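Local coordinates for protein diol-dehydratase (Roseburia inulinivorans, PDB 5I2A) that dehydrates 1,2-propanediol as a B12-independent glycyl radical enzyme, at residues Arg147-Phe153 and Asp471-Ser477; Asn457-Glu463 and Leu702-Gly707; Thr599-Ala604 and Thr626-Leu631; Ala476-Thr480 and Lys498-Asn503; Leu587-Lys593 and Ala708-Leu714. All coordinates share one frame; numbering follows the deposited sequence. Where two conformers were deposited one is given.

Contact 1: residues Arg147-Phe153 and Asp471-Ser477; sequences RAMKHNF and DNGEIAS
His151 donates a nearly straight hydrogen bond, ND1 to Asp471 OD2 at 2.6 Å, with the oxygen engaged through its anti lone pair. The carboxylate plane is turned 69° from the ring, although OD2 itself lies in the ring plane. The same ring takes a CH-pi contact: Ala476 CB sits over the centre of one face, 3.6 Å from His151 CG, and Glu474 CG comes to the edge by CE1. Replacing this histidine by an alanine is likely to leave Asp471 OD2 without its ND1 donor and to open a gap under the Ala476 methyl. Van der Waals contacts flank the histidine. Phe153 CE2 lies 3.3 Å from Ala476 O, and its CZ touches Ser477 CB. Arg147, with CG anti to the backbone N (chi1 -178°), runs out to set CD 3.6 Å from Ile475 O. Lys150 NZ and Glu474 OE1, 4.2 Å apart, are beyond a salt bridge and probably attract only loosely. Helix 143-150 closes here in a Schellman motif with Asn152 as C-prime residue, beside the type I' hairpin of strands 470-471 and 474-475; helices 459-467 and 489-521 pack against Phe153, while helix 597-613 receives Asn472.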
# COMPACT_ATOMS: atom_id res chain seq x y z
N ARG A 147 20.20 6.45 15.01
CA ARG A 147 21.25 6.83 15.95
C ARG A 147 21.06 6.12 17.28
O ARG A 147 22.02 5.59 17.85
CB ARG A 147 21.28 8.35 16.16
CG ARG A 147 22.38 8.81 17.11
CD ARG A 147 22.41 10.33 17.26
NE ARG A 147 21.19 10.81 17.89
CZ ARG A 147 20.81 12.08 17.96
NH1 ARG A 147 21.56 13.04 17.44
NH2 ARG A 147 19.66 12.39 18.55
N ALA A 148 19.83 6.08 17.76
CA ALA A 148 19.53 5.42 19.03
C ALA A 148 19.92 3.93 18.98
O ALA A 148 20.45 3.38 19.94
CB ALA A 148 18.06 5.58 19.38
N MET A 149 19.69 3.30 17.83
CA MET A 149 19.98 1.88 17.69
C MET A 149 21.48 1.67 17.60
O MET A 149 22.01 0.70 18.15
CB MET A 149 19.27 1.31 16.47
CG MET A 149 17.75 1.25 16.65
SD MET A 149 16.91 0.69 15.15
CE MET A 149 17.10 2.06 14.08
N LYS A 150 22.17 2.59 16.93
CA LYS A 150 23.62 2.51 16.78
C LYS A 150 24.29 2.59 18.15
O LYS A 150 25.31 1.95 18.40
CB LYS A 150 24.11 3.63 15.85
CG LYS A 150 25.61 3.69 15.62
CD LYS A 150 25.96 4.78 14.60
CE LYS A 150 27.08 5.70 15.07
NZ LYS A 150 28.33 4.95 15.43
N HIS A 151 23.69 3.34 19.06
CA HIS A 151 24.20 3.45 20.41
C HIS A 151 23.49 2.52 21.39
O HIS A 151 23.56 2.71 22.62
CB HIS A 151 24.12 4.91 20.86
CG HIS A 151 25.07 5.80 20.13
ND1 HIS A 151 26.37 5.99 20.55
CD2 HIS A 151 24.93 6.53 19.00
CE1 HIS A 151 26.99 6.81 19.71
NE2 HIS A 151 26.13 7.16 18.77
N ASN A 152 22.80 1.53 20.84
CA ASN A 152 22.26 0.42 21.62
C ASN A 152 21.29 0.80 22.75
O ASN A 152 21.30 0.18 23.81
CB ASN A 152 23.41 -0.40 22.21
CG ASN A 152 24.35 -0.91 21.14
OD1 ASN A 152 23.91 -1.40 20.11
ND2 ASN A 152 25.64 -0.77 21.37
N PHE A 153 20.45 1.80 22.52
CA PHE A 153 19.38 2.08 23.47
C PHE A 153 18.34 0.97 23.42
O PHE A 153 17.78 0.61 24.45
CB PHE A 153 18.73 3.44 23.19
CG PHE A 153 19.58 4.59 23.62
CD1 PHE A 153 19.51 5.06 24.91
CD2 PHE A 153 20.49 5.16 22.75
CE1 PHE A 153 20.32 6.09 25.32
CE2 PHE A 153 21.30 6.20 23.15
CZ PHE A 153 21.22 6.67 24.43
N ASP A 471 27.89 9.70 24.02
CA ASP A 471 28.36 8.33 24.05
C ASP A 471 29.65 8.29 23.25
O ASP A 471 29.67 8.62 22.07
CB ASP A 471 27.31 7.38 23.46
CG ASP A 471 27.66 5.92 23.66
OD1 ASP A 471 28.19 5.58 24.74
OD2 ASP A 471 27.41 5.11 22.75
N ASN A 472 30.74 7.93 23.92
CA ASN A 472 32.04 7.87 23.28
C ASN A 472 32.38 9.12 22.47
O ASN A 472 32.84 9.03 21.34
CB ASN A 472 32.12 6.64 22.37
CG ASN A 472 33.45 5.94 22.49
OD1 ASN A 472 34.07 5.95 23.56
ND2 ASN A 472 33.93 5.38 21.38
N GLY A 473 32.11 10.29 23.05
CA GLY A 473 32.48 11.55 22.42
C GLY A 473 31.48 12.16 21.45
O GLY A 473 31.63 13.31 21.08
N GLU A 474 30.47 11.41 21.04
CA GLU A 474 29.45 11.98 20.16
C GLU A 474 28.08 12.09 20.82
O GLU A 474 27.77 11.36 21.76
CB GLU A 474 29.35 11.18 18.86
CG GLU A 474 29.72 9.72 18.99
CD GLU A 474 29.98 9.07 17.64
OE1 GLU A 474 30.37 7.88 17.61
OE2 GLU A 474 29.80 9.75 16.61
N ILE A 475 27.27 13.02 20.33
CA ILE A 475 25.89 13.15 20.78
C ILE A 475 25.13 11.87 20.44
O ILE A 475 25.13 11.43 19.30
CB ILE A 475 25.21 14.37 20.15
CG1 ILE A 475 25.85 15.66 20.69
CG2 ILE A 475 23.71 14.38 20.46
CD1 ILE A 475 25.05 16.91 20.39
N ALA A 476 24.50 11.27 21.45
CA ALA A 476 23.81 10.00 21.25
C ALA A 476 22.36 10.05 21.73
O ALA A 476 21.61 9.11 21.52
CB ALA A 476 24.54 8.89 21.97
N SER A 477 22.00 11.15 22.39
CA SER A 477 20.67 11.33 22.96
C SER A 477 20.48 12.81 23.28
O SER A 477 21.34 13.63 22.96
CB SER A 477 20.49 10.47 24.21
OG SER A 477 19.14 10.48 24.64

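Contact 2: residues Asn457-Glu463 and Leu702-Gly707; sequences NMCRPLE and LGAQTG
Asn457 and Thr706 are joined by a hydrogen bond in this buried contact, Asn457 ND2 giving to Thr706 OG1 at 2.8 Å, with the hydroxyl tilted slightly from the amide plane. The amide carbon CG of Asn457 stands anti to the backbone N (chi1 -171°), which turns the amide toward the other segment. Its ND2 also donates to a water that in turn gives a hydrogen bond to Gln705 OE1, so both segments are joined directly and through solvent. The hydroxyl OG1 of Thr706 donates a hydrogen bond to Leu702 O at 2.8 Å; that carbonyl takes Gln705 N as well, from the opposite face of its plane.

Asn457 OD1 meanwhile accepts from Cys459 N, a capping bond at the entry to helix 459-467, while residues 703-706 form the type I turn that follows helix 699-703. The start of one helix is thus tied to the chain leaving another.

Charged groups gather at the next helical turn. Arg460 NH2 and Glu463 OE1 form a salt bridge at 3.0 Å, with NE donating to the same oxygen from above the carboxylate plane. Both carboxylate oxygens of Glu463 draw weakly on Gly707 N, the closer being OE2 at 2.9 Å. Gln705 O lies over one face of the guanidinium, whose NH1 bonds to His151 O.

Apolar contacts complete the seam: Thr706 CG2 rests 3.8 Å from Cys459 CB, and Leu702 CD2 reaches Asn457 CB at 4.0 Å.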
# COMPACT_ATOMS: atom_id res chain seq x y z
N ASN A 457 16.87 -1.23 26.55
CA ASN A 457 17.80 -1.24 27.68
C ASN A 457 17.56 -0.02 28.58
O ASN A 457 17.98 1.08 28.24
CB ASN A 457 19.25 -1.27 27.17
CG ASN A 457 20.27 -1.49 28.28
OD1 ASN A 457 20.01 -1.21 29.45
ND2 ASN A 457 21.44 -2.02 27.92
N MET A 458 16.91 -0.23 29.71
CA MET A 458 16.58 0.89 30.60
C MET A 458 17.83 1.47 31.28
O MET A 458 17.77 2.56 31.82
CB MET A 458 15.55 0.47 31.67
CG MET A 458 14.24 -0.09 31.10
SD MET A 458 13.14 -0.76 32.37
CE MET A 458 13.03 0.65 33.46
N CYS A 459 18.95 0.75 31.24
CA CYS A 459 20.19 1.29 31.78
C CYS A 459 20.88 2.32 30.86
O CYS A 459 21.67 3.14 31.34
CB CYS A 459 21.19 0.16 32.08
SG CYS A 459 20.68 -0.94 33.39
N ARG A 460 20.63 2.26 29.56
CA ARG A 460 21.35 3.18 28.68
C ARG A 460 20.89 4.65 28.88
O ARG A 460 21.74 5.53 28.95
CB ARG A 460 21.23 2.74 27.22
CG ARG A 460 22.00 1.43 26.93
CD ARG A 460 23.20 1.66 25.98
NE ARG A 460 24.23 2.41 26.67
CZ ARG A 460 25.11 3.23 26.12
NH1 ARG A 460 25.16 3.45 24.81
NH2 ARG A 460 25.97 3.83 26.92
N PRO A 461 19.56 4.90 29.02
CA PRO A 461 19.15 6.26 29.40
C PRO A 461 19.74 6.72 30.73
O PRO A 461 19.96 7.91 30.90
CB PRO A 461 17.62 6.15 29.48
CG PRO A 461 17.29 5.11 28.47
CD PRO A 461 18.39 4.08 28.69
N LEU A 462 19.99 5.79 31.65
CA LEU A 462 20.62 6.14 32.92
C LEU A 462 22.07 6.60 32.69
O LEU A 462 22.50 7.61 33.23
CB LEU A 462 20.59 4.96 33.91
CG LEU A 462 21.29 5.20 35.25
CD1 LEU A 462 20.60 6.31 36.04
CD2 LEU A 462 21.34 3.92 36.07
N GLU A 463 22.80 5.84 31.90
CA GLU A 463 24.16 6.25 31.52
C GLU A 463 24.16 7.62 30.84
O GLU A 463 25.08 8.40 31.05
CB GLU A 463 24.79 5.22 30.59
CG GLU A 463 25.15 3.92 31.28
CD GLU A 463 25.99 3.02 30.40
OE1 GLU A 463 25.43 2.34 29.52
OE2 GLU A 463 27.22 3.01 30.57
N LEU A 702 22.68 -7.30 26.02
CA LEU A 702 22.38 -5.90 26.33
C LEU A 702 23.32 -5.40 27.42
O LEU A 702 23.82 -4.27 27.35
CB LEU A 702 20.92 -5.71 26.74
CG LEU A 702 19.99 -5.25 25.61
CD1 LEU A 702 20.01 -6.21 24.42
CD2 LEU A 702 18.55 -5.05 26.12
N GLY A 703 23.57 -6.24 28.42
CA GLY A 703 24.53 -5.90 29.45
C GLY A 703 25.94 -5.67 28.91
O GLY A 703 26.68 -4.82 29.41
N ALA A 704 26.30 -6.41 27.87
CA ALA A 704 27.60 -6.24 27.22
C ALA A 704 27.71 -4.87 26.54
O ALA A 704 28.80 -4.45 26.20
CB ALA A 704 27.84 -7.37 26.20
N GLN A 705 26.59 -4.18 26.36
CA GLN A 705 26.57 -2.88 25.70
C GLN A 705 26.45 -1.76 26.71
O GLN A 705 26.29 -0.59 26.37
CB GLN A 705 25.41 -2.81 24.69
CG GLN A 705 25.60 -3.75 23.52
CD GLN A 705 24.32 -3.96 22.73
OE1 GLN A 705 23.22 -3.70 23.22
NE2 GLN A 705 24.47 -4.42 21.51
N THR A 706 26.53 -2.14 27.97
CA THR A 706 26.23 -1.24 29.06
C THR A 706 27.47 -1.07 29.92
O THR A 706 28.03 -2.06 30.38
CB THR A 706 25.08 -1.78 29.92
OG1 THR A 706 23.96 -2.06 29.06
CG2 THR A 706 24.69 -0.80 31.01
N GLY A 707 27.88 0.17 30.15
CA GLY A 707 28.97 0.43 31.08
C GLY A 707 28.62 0.05 32.52
O GLY A 707 27.51 -0.41 32.83
O HOH W 1 21.80 -2.21 25.03

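Contact 3: residues Thr599-Ala604 and Thr626-Leu631; sequences TAGDIA and TIRQVL
Val630 points toward helix 599-604 and splits its two methyls between neighbours on that helix. With CG1 anti to the backbone N (chi1 175°), that methyl drops onto the backbone of Ala600, 3.7 Å from its CA, and also reaches Thr599 CG2. The other methyl, CG2, turns to Ile603, meeting CD1 at 3.9 Å. Ile603 uses both of its branches: CD1 goes to the valine, while CG2, held anti to the backbone N, crosses obliquely to Thr626 CG2 at 3.8 Å. The threonine offers only its methyl here, since its OG1 bonds back to Val622 O within its own helix. Leu631 CD2 lies 3.8 Å from Ala600 CB. One turn along, Ile627 CG1 rests against Ala604 CB at the same separation. No hydrogen bond passes between the segments. The small Ala600, pointing toward the partner, and Ala604 beside it let the backbones come close, with Ala600 CA and Ile627 CA 5.1 Å apart. The segment axes approach to 8.6 Å and run at 140° to each other. This is the packing of an antiparallel helical hairpin, built from the consecutive helices 597-613 and 620-632.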
# COMPACT_ATOMS: atom_id res chain seq x y z
N THR A 599 35.84 -1.57 25.95
CA THR A 599 36.25 -0.20 26.20
C THR A 599 37.46 0.18 25.33
O THR A 599 37.54 1.28 24.80
CB THR A 599 36.57 -0.00 27.68
OG1 THR A 599 35.39 -0.26 28.44
CG2 THR A 599 37.04 1.42 27.94
N ALA A 600 38.39 -0.75 25.17
CA ALA A 600 39.56 -0.52 24.33
C ALA A 600 39.11 -0.14 22.92
O ALA A 600 39.53 0.87 22.38
CB ALA A 600 40.44 -1.74 24.29
N GLY A 601 38.23 -0.96 22.34
CA GLY A 601 37.67 -0.69 21.03
C GLY A 601 36.96 0.64 20.94
O GLY A 601 37.15 1.38 19.96
N ASP A 602 36.13 0.96 21.94
CA ASP A 602 35.39 2.22 21.94
C ASP A 602 36.35 3.41 21.85
O ASP A 602 36.20 4.28 20.99
CB ASP A 602 34.54 2.36 23.20
CG ASP A 602 33.26 1.54 23.16
OD1 ASP A 602 32.86 1.05 22.08
OD2 ASP A 602 32.65 1.39 24.23
N ILE A 603 37.31 3.45 22.75
CA ILE A 603 38.28 4.54 22.79
C ILE A 603 39.14 4.56 21.53
O ILE A 603 39.47 5.63 21.01
CB ILE A 603 39.14 4.43 24.05
CG1 ILE A 603 38.25 4.66 25.27
CG2 ILE A 603 40.26 5.45 24.03
CD1 ILE A 603 38.89 4.31 26.57
N ALA A 604 39.49 3.38 21.02
CA ALA A 604 40.24 3.28 19.77
C ALA A 604 39.45 3.93 18.65
O ALA A 604 40.02 4.69 17.86
CB ALA A 604 40.54 1.83 19.43
N THR A 626 46.76 2.83 21.33
CA THR A 626 45.65 3.30 22.14
C THR A 626 45.00 2.07 22.78
O THR A 626 44.72 2.06 23.97
CB THR A 626 44.63 4.08 21.33
OG1 THR A 626 45.25 5.24 20.78
CG2 THR A 626 43.47 4.51 22.22
N ILE A 627 44.81 1.04 21.97
CA ILE A 627 44.25 -0.23 22.43
C ILE A 627 45.07 -0.84 23.56
O ILE A 627 44.55 -1.06 24.65
CB ILE A 627 44.16 -1.23 21.27
CG1 ILE A 627 43.04 -0.82 20.32
CG2 ILE A 627 43.96 -2.65 21.79
CD1 ILE A 627 43.03 -1.61 19.07
N ARG A 628 46.35 -1.10 23.30
CA ARG A 628 47.20 -1.79 24.26
C ARG A 628 47.28 -0.96 25.53
O ARG A 628 47.31 -1.49 26.64
CB ARG A 628 48.60 -2.05 23.67
CG ARG A 628 49.49 -2.95 24.52
CD ARG A 628 50.96 -2.56 24.44
NE ARG A 628 51.15 -1.13 24.67
CZ ARG A 628 51.88 -0.62 25.64
NH1 ARG A 628 52.50 -1.42 26.50
NH2 ARG A 628 51.99 0.70 25.77
N GLN A 629 47.25 0.36 25.37
CA GLN A 629 47.23 1.30 26.48
C GLN A 629 46.01 1.15 27.39
O GLN A 629 46.15 1.03 28.61
CB GLN A 629 47.29 2.71 25.92
CG GLN A 629 47.12 3.84 26.91
CD GLN A 629 47.24 5.18 26.22
OE1 GLN A 629 48.18 5.42 25.46
NE2 GLN A 629 46.28 6.07 26.48
N VAL A 630 44.81 1.18 26.80
CA VAL A 630 43.58 0.99 27.56
C VAL A 630 43.62 -0.34 28.30
O VAL A 630 43.34 -0.41 29.49
CB VAL A 630 42.34 1.03 26.65
CG1 VAL A 630 41.08 0.71 27.45
CG2 VAL A 630 42.22 2.37 25.95
N LEU A 631 43.99 -1.39 27.59
CA LEU A 631 44.02 -2.73 28.14
C LEU A 631 45.01 -2.85 29.30
O LEU A 631 44.77 -3.61 30.24
CB LEU A 631 44.37 -3.74 27.05
CG LEU A 631 43.30 -3.90 25.98
CD1 LEU A 631 43.72 -4.94 24.99
CD2 LEU A 631 41.97 -4.27 26.63

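Contact 4: residues Ala476-Thr480 and Lys498-Asn503; sequences ASIQT and KQMLYN
Ile478 and Gln499 mark the nearest passage of the irregular chain 476-480 beside helix 489-521, their CA atoms 6.8 Å apart. Gln499 bends at chi2 (-70°), which brings its amide against the loop so that both ends are used. Gln499 OE1 accepts from Ser477 OG at 2.7 Å, the hydroxyl lying in the carbonyl plane. Gln499 NE2 gives one bond to Ile478 O at 2.8 Å, approaching from above that carbonyl's plane; a second, to Thr480 OG1, is less certain because Thr480 was modelled in two conformers. Ser477 OG, a donor to the glutamine, also accepts from Asn503 ND2 at 3.1 Å, and this amide group in turn donates to Gln499 O within the helix. A water bridges Asn503 OD1 and Ala476 O. Beside this polar network lies an apolar one: Ile478 CG2 stands over the centre of one face of the Tyr502 ring, a CH-pi contact 3.5 Å from CD1, while Ile478 CD1 touches Tyr502 CB at 3.8 Å. Helix 459-467 packs against Gln499 as well. The arrangement is a loop that folds back along the helix it leads into, held to it by a buried glutamine that bonds one backbone carbonyl and loop hydroxyls.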
# COMPACT_ATOMS: atom_id res chain seq x y z
N ALA A 476 24.50 11.27 21.45
CA ALA A 476 23.81 10.00 21.25
C ALA A 476 22.36 10.05 21.73
O ALA A 476 21.61 9.11 21.52
CB ALA A 476 24.54 8.89 21.97
N SER A 477 22.00 11.15 22.39
CA SER A 477 20.67 11.33 22.96
C SER A 477 20.48 12.81 23.28
O SER A 477 21.34 13.63 22.96
CB SER A 477 20.49 10.47 24.21
OG SER A 477 19.14 10.48 24.64
N ILE A 478 19.35 13.16 23.89
CA ILE A 478 19.13 14.55 24.31
C ILE A 478 20.08 14.96 25.43
O ILE A 478 20.58 14.11 26.17
CB ILE A 478 17.68 14.79 24.78
CG1 ILE A 478 17.29 13.76 25.84
CG2 ILE A 478 16.73 14.71 23.61
CD1 ILE A 478 15.93 14.02 26.47
N GLN A 479 20.33 16.26 25.54
CA GLN A 479 21.15 16.83 26.60
C GLN A 479 20.27 17.24 27.77
O GLN A 479 19.57 18.25 27.71
CB GLN A 479 21.96 18.05 26.11
CG GLN A 479 23.23 17.70 25.35
CD GLN A 479 22.96 16.77 24.19
OE1 GLN A 479 22.36 17.18 23.19
NE2 GLN A 479 23.37 15.51 24.32
N THR A 480 20.29 16.48 28.85
CA THR A 480 19.48 16.76 30.02
C THR A 480 20.23 17.57 31.08
O THR A 480 19.70 17.86 32.14
CB THR A 480 18.98 15.45 30.67
OG1 THR A 480 20.02 14.47 30.63
CG2 THR A 480 17.76 14.92 29.94
N LYS A 498 13.30 11.89 31.38
CA LYS A 498 13.33 12.48 30.04
C LYS A 498 14.20 11.68 29.07
O LYS A 498 13.84 11.54 27.91
CB LYS A 498 13.82 13.93 30.09
CG LYS A 498 12.87 14.94 30.76
CD LYS A 498 13.62 16.26 30.97
CE LYS A 498 12.80 17.30 31.71
NZ LYS A 498 13.64 18.46 32.15
N GLN A 499 15.34 11.19 29.53
CA GLN A 499 16.16 10.31 28.70
C GLN A 499 15.35 9.08 28.29
O GLN A 499 15.46 8.60 27.17
CB GLN A 499 17.44 9.87 29.42
CG GLN A 499 18.47 10.96 29.60
CD GLN A 499 19.12 11.35 28.29
OE1 GLN A 499 18.96 10.66 27.28
NE2 GLN A 499 19.85 12.44 28.31
N MET A 500 14.55 8.57 29.22
CA MET A 500 13.73 7.40 28.95
C MET A 500 12.67 7.74 27.90
O MET A 500 12.55 7.03 26.92
CB MET A 500 13.07 6.90 30.24
CG MET A 500 14.07 6.21 31.17
SD MET A 500 14.47 4.54 30.62
CE MET A 500 13.00 3.67 31.12
N LEU A 501 11.94 8.83 28.12
CA LEU A 501 10.84 9.21 27.24
C LEU A 501 11.32 9.44 25.81
O LEU A 501 10.71 8.96 24.86
CB LEU A 501 10.13 10.45 27.77
CG LEU A 501 8.86 10.88 27.03
CD1 LEU A 501 7.84 9.75 26.97
CD2 LEU A 501 8.25 12.12 27.66
N TYR A 502 12.42 10.17 25.66
CA TYR A 502 12.98 10.43 24.34
C TYR A 502 13.28 9.14 23.58
O TYR A 502 12.89 8.98 22.42
CB TYR A 502 14.26 11.26 24.45
CG TYR A 502 14.89 11.60 23.11
CD1 TYR A 502 14.33 12.56 22.28
CD2 TYR A 502 16.03 10.95 22.68
CE1 TYR A 502 14.90 12.87 21.07
CE2 TYR A 502 16.61 11.25 21.46
CZ TYR A 502 16.04 12.21 20.66
OH TYR A 502 16.62 12.53 19.45
N ASN A 503 13.97 8.22 24.24
CA ASN A 503 14.38 7.00 23.57
C ASN A 503 13.26 5.98 23.40
O ASN A 503 13.26 5.21 22.45
CB ASN A 503 15.57 6.40 24.32
CG ASN A 503 16.84 7.12 23.98
OD1 ASN A 503 17.37 6.97 22.88
ND2 ASN A 503 17.31 7.97 24.89
O HOH W 2 18.94 8.65 21.42

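Contact 5: residues Leu587-Lys593 and Ala708-Leu714; sequences LEMNYGK and ATPDGRL
The side chains of Tyr591 and Asn590 reach the 708-714 loop by different torsions: CG of the tyrosine is anti to the carbonyl carbon (chi1 -68°), whereas CG of Asn590 is anti to the backbone N (chi1 -162°). The first sends the phenol ring across to the turn at Thr709, and the second lays the amide beside Leu714.

Tyr591 OH donates to Thr709 O at 2.8 Å, from above the carbonyl plane. The same oxygen takes Gly712 N, the bond closing the type I turn 709-712, from the opposite face. Arg713 O also lies at the ring edge, and Leu714 CD2 approaches Tyr591 CD2 at 3.8 Å. A phenylalanine here would keep the ring but would probably cost Thr709 O its bond from the phenol hydroxyl. Beyond the two segments, His647 stacks on the tyrosine ring.

Asn590 OD1 lies 3.5 Å from Leu714 CB and accepts from Ala715 N. Leu587 packs on the loop through both methyls, CD2 pressing 3.5 Å from Ala708 O and CD1 reaching Pro710 CG at 3.9 Å. A water accepts from Ala708 N and donates to Leu587 O, 2.8 Å away. Helix 580-588 ends in a Schellman motif with Asn590 as its C-prime residue.

Within the loop, Asp711 OD1 accepts from Arg713 N, an Asx turn, and Arg713 NH1 donates to Thr709 OG1 at 3.2 Å, while NH2 bonds Thr717 O outside the two segments. Thr709 O, inside the turn, is thus gripped by two donors, one of them a phenol from the chain just beyond helix 580-588.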
# COMPACT_ATOMS: atom_id res chain seq x y z
N LEU A 587 32.53 5.08 37.65
CA LEU A 587 31.81 4.29 36.64
C LEU A 587 32.61 4.20 35.35
O LEU A 587 32.76 3.11 34.77
CB LEU A 587 30.42 4.89 36.38
CG LEU A 587 29.45 4.84 37.58
CD1 LEU A 587 28.18 5.61 37.27
CD2 LEU A 587 29.11 3.40 37.97
N GLU A 588 33.14 5.33 34.89
CA GLU A 588 33.94 5.35 33.68
C GLU A 588 35.13 4.39 33.78
O GLU A 588 35.48 3.74 32.80
CB GLU A 588 34.45 6.76 33.39
CG GLU A 588 33.36 7.74 32.97
CD GLU A 588 33.85 9.18 32.90
OE1 GLU A 588 34.96 9.45 33.40
OE2 GLU A 588 33.13 10.03 32.34
N MET A 589 35.71 4.30 34.97
CA MET A 589 36.89 3.47 35.21
C MET A 589 36.56 2.07 35.77
O MET A 589 37.45 1.38 36.30
CB MET A 589 37.84 4.19 36.17
CG MET A 589 38.40 5.50 35.63
SD MET A 589 39.36 5.21 34.15
CE MET A 589 40.44 3.90 34.67
N ASN A 590 35.31 1.65 35.64
CA ASN A 590 34.88 0.32 36.09
C ASN A 590 35.29 0.05 37.54
O ASN A 590 35.73 -1.05 37.88
CB ASN A 590 35.46 -0.77 35.18
CG ASN A 590 34.73 -2.09 35.32
OD1 ASN A 590 33.56 -2.14 35.69
ND2 ASN A 590 35.43 -3.19 35.02
N TYR A 591 35.13 1.06 38.39
CA TYR A 591 35.42 0.96 39.81
C TYR A 591 36.89 0.56 40.08
O TYR A 591 37.21 0.01 41.12
CB TYR A 591 34.48 -0.05 40.46
CG TYR A 591 33.02 0.37 40.53
CD1 TYR A 591 32.61 1.36 41.41
CD2 TYR A 591 32.06 -0.25 39.75
CE1 TYR A 591 31.28 1.74 41.49
CE2 TYR A 591 30.72 0.11 39.84
CZ TYR A 591 30.33 1.11 40.71
OH TYR A 591 29.01 1.49 40.81
N GLY A 592 37.77 0.84 39.13
CA GLY A 592 39.17 0.46 39.24
C GLY A 592 39.43 -1.02 39.02
O GLY A 592 40.51 -1.50 39.34
N LYS A 593 38.47 -1.74 38.46
CA LYS A 593 38.63 -3.19 38.28
C LYS A 593 39.25 -3.57 36.94
O LYS A 593 39.39 -4.75 36.64
CB LYS A 593 37.27 -3.89 38.43
CG LYS A 593 36.56 -3.59 39.74
CD LYS A 593 37.19 -4.36 40.90
CE LYS A 593 36.50 -4.02 42.21
NZ LYS A 593 36.92 -4.93 43.31
N ALA A 708 29.57 0.26 33.42
CA ALA A 708 29.33 0.02 34.84
C ALA A 708 28.19 0.89 35.36
O ALA A 708 28.03 2.03 34.92
CB ALA A 708 30.59 0.28 35.64
N THR A 709 27.42 0.37 36.30
CA THR A 709 26.29 1.13 36.84
C THR A 709 26.40 1.31 38.36
O THR A 709 27.09 0.55 39.02
CB THR A 709 24.95 0.45 36.45
OG1 THR A 709 25.05 -0.96 36.66
CG2 THR A 709 24.66 0.71 34.98
N PRO A 710 25.73 2.34 38.90
CA PRO A 710 25.84 2.70 40.32
C PRO A 710 25.30 1.65 41.29
O PRO A 710 25.48 1.83 42.49
CB PRO A 710 25.00 3.98 40.43
CG PRO A 710 24.93 4.53 39.08
CD PRO A 710 24.97 3.36 38.15
N ASP A 711 24.65 0.61 40.79
CA ASP A 711 24.21 -0.50 41.64
C ASP A 711 25.41 -1.35 42.04
O ASP A 711 25.31 -2.19 42.94
CB ASP A 711 23.14 -1.36 40.94
CG ASP A 711 23.62 -1.98 39.62
OD1 ASP A 711 24.58 -1.45 39.03
OD2 ASP A 711 23.02 -2.98 39.18
N GLY A 712 26.55 -1.14 41.38
CA GLY A 712 27.77 -1.89 41.68
C GLY A 712 28.13 -2.92 40.62
O GLY A 712 29.16 -3.60 40.69
N ARG A 713 27.25 -3.04 39.63
CA ARG A 713 27.46 -3.93 38.52
C ARG A 713 28.66 -3.46 37.69
O ARG A 713 28.78 -2.28 37.39
CB ARG A 713 26.18 -3.97 37.67
CG ARG A 713 26.24 -4.84 36.45
CD ARG A 713 24.99 -4.69 35.54
NE ARG A 713 25.49 -4.77 34.18
CZ ARG A 713 26.01 -3.74 33.53
NH1 ARG A 713 26.03 -2.54 34.10
NH2 ARG A 713 26.50 -3.90 32.32
N LEU A 714 29.55 -4.37 37.33
CA LEU A 714 30.74 -4.01 36.56
C LEU A 714 30.42 -3.86 35.08
O LEU A 714 29.44 -4.43 34.58
CB LEU A 714 31.86 -5.04 36.76
CG LEU A 714 32.32 -5.24 38.21
CD1 LEU A 714 33.53 -6.17 38.29
CD2 LEU A 714 32.60 -3.91 38.88
O HOH W 3 31.95 1.79 32.48

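All five contacts lie on the same side of the chain's centre. Contacts 1, 2 and 4 gather around helix 459-467 and helix 489-521, with centres 10 to 13 Å apart. Contacts 1 and 4 share Ala476 and Ser477, and the Arg460 side chain of contact 2 reaches His151 of contact 1. Contact 5 lies about 12 Å from contact 2, centre to centre, the two being joined by Arg713 bonding to the 706-707 backbone. Contact 3, nested along the chain inside the loop closed by contact 5, meets contact 1 through Asn472. Contacts 1 and 2 alternate along the chain, as do 2 and 5, so sequence-distant segments are interlaced in one region.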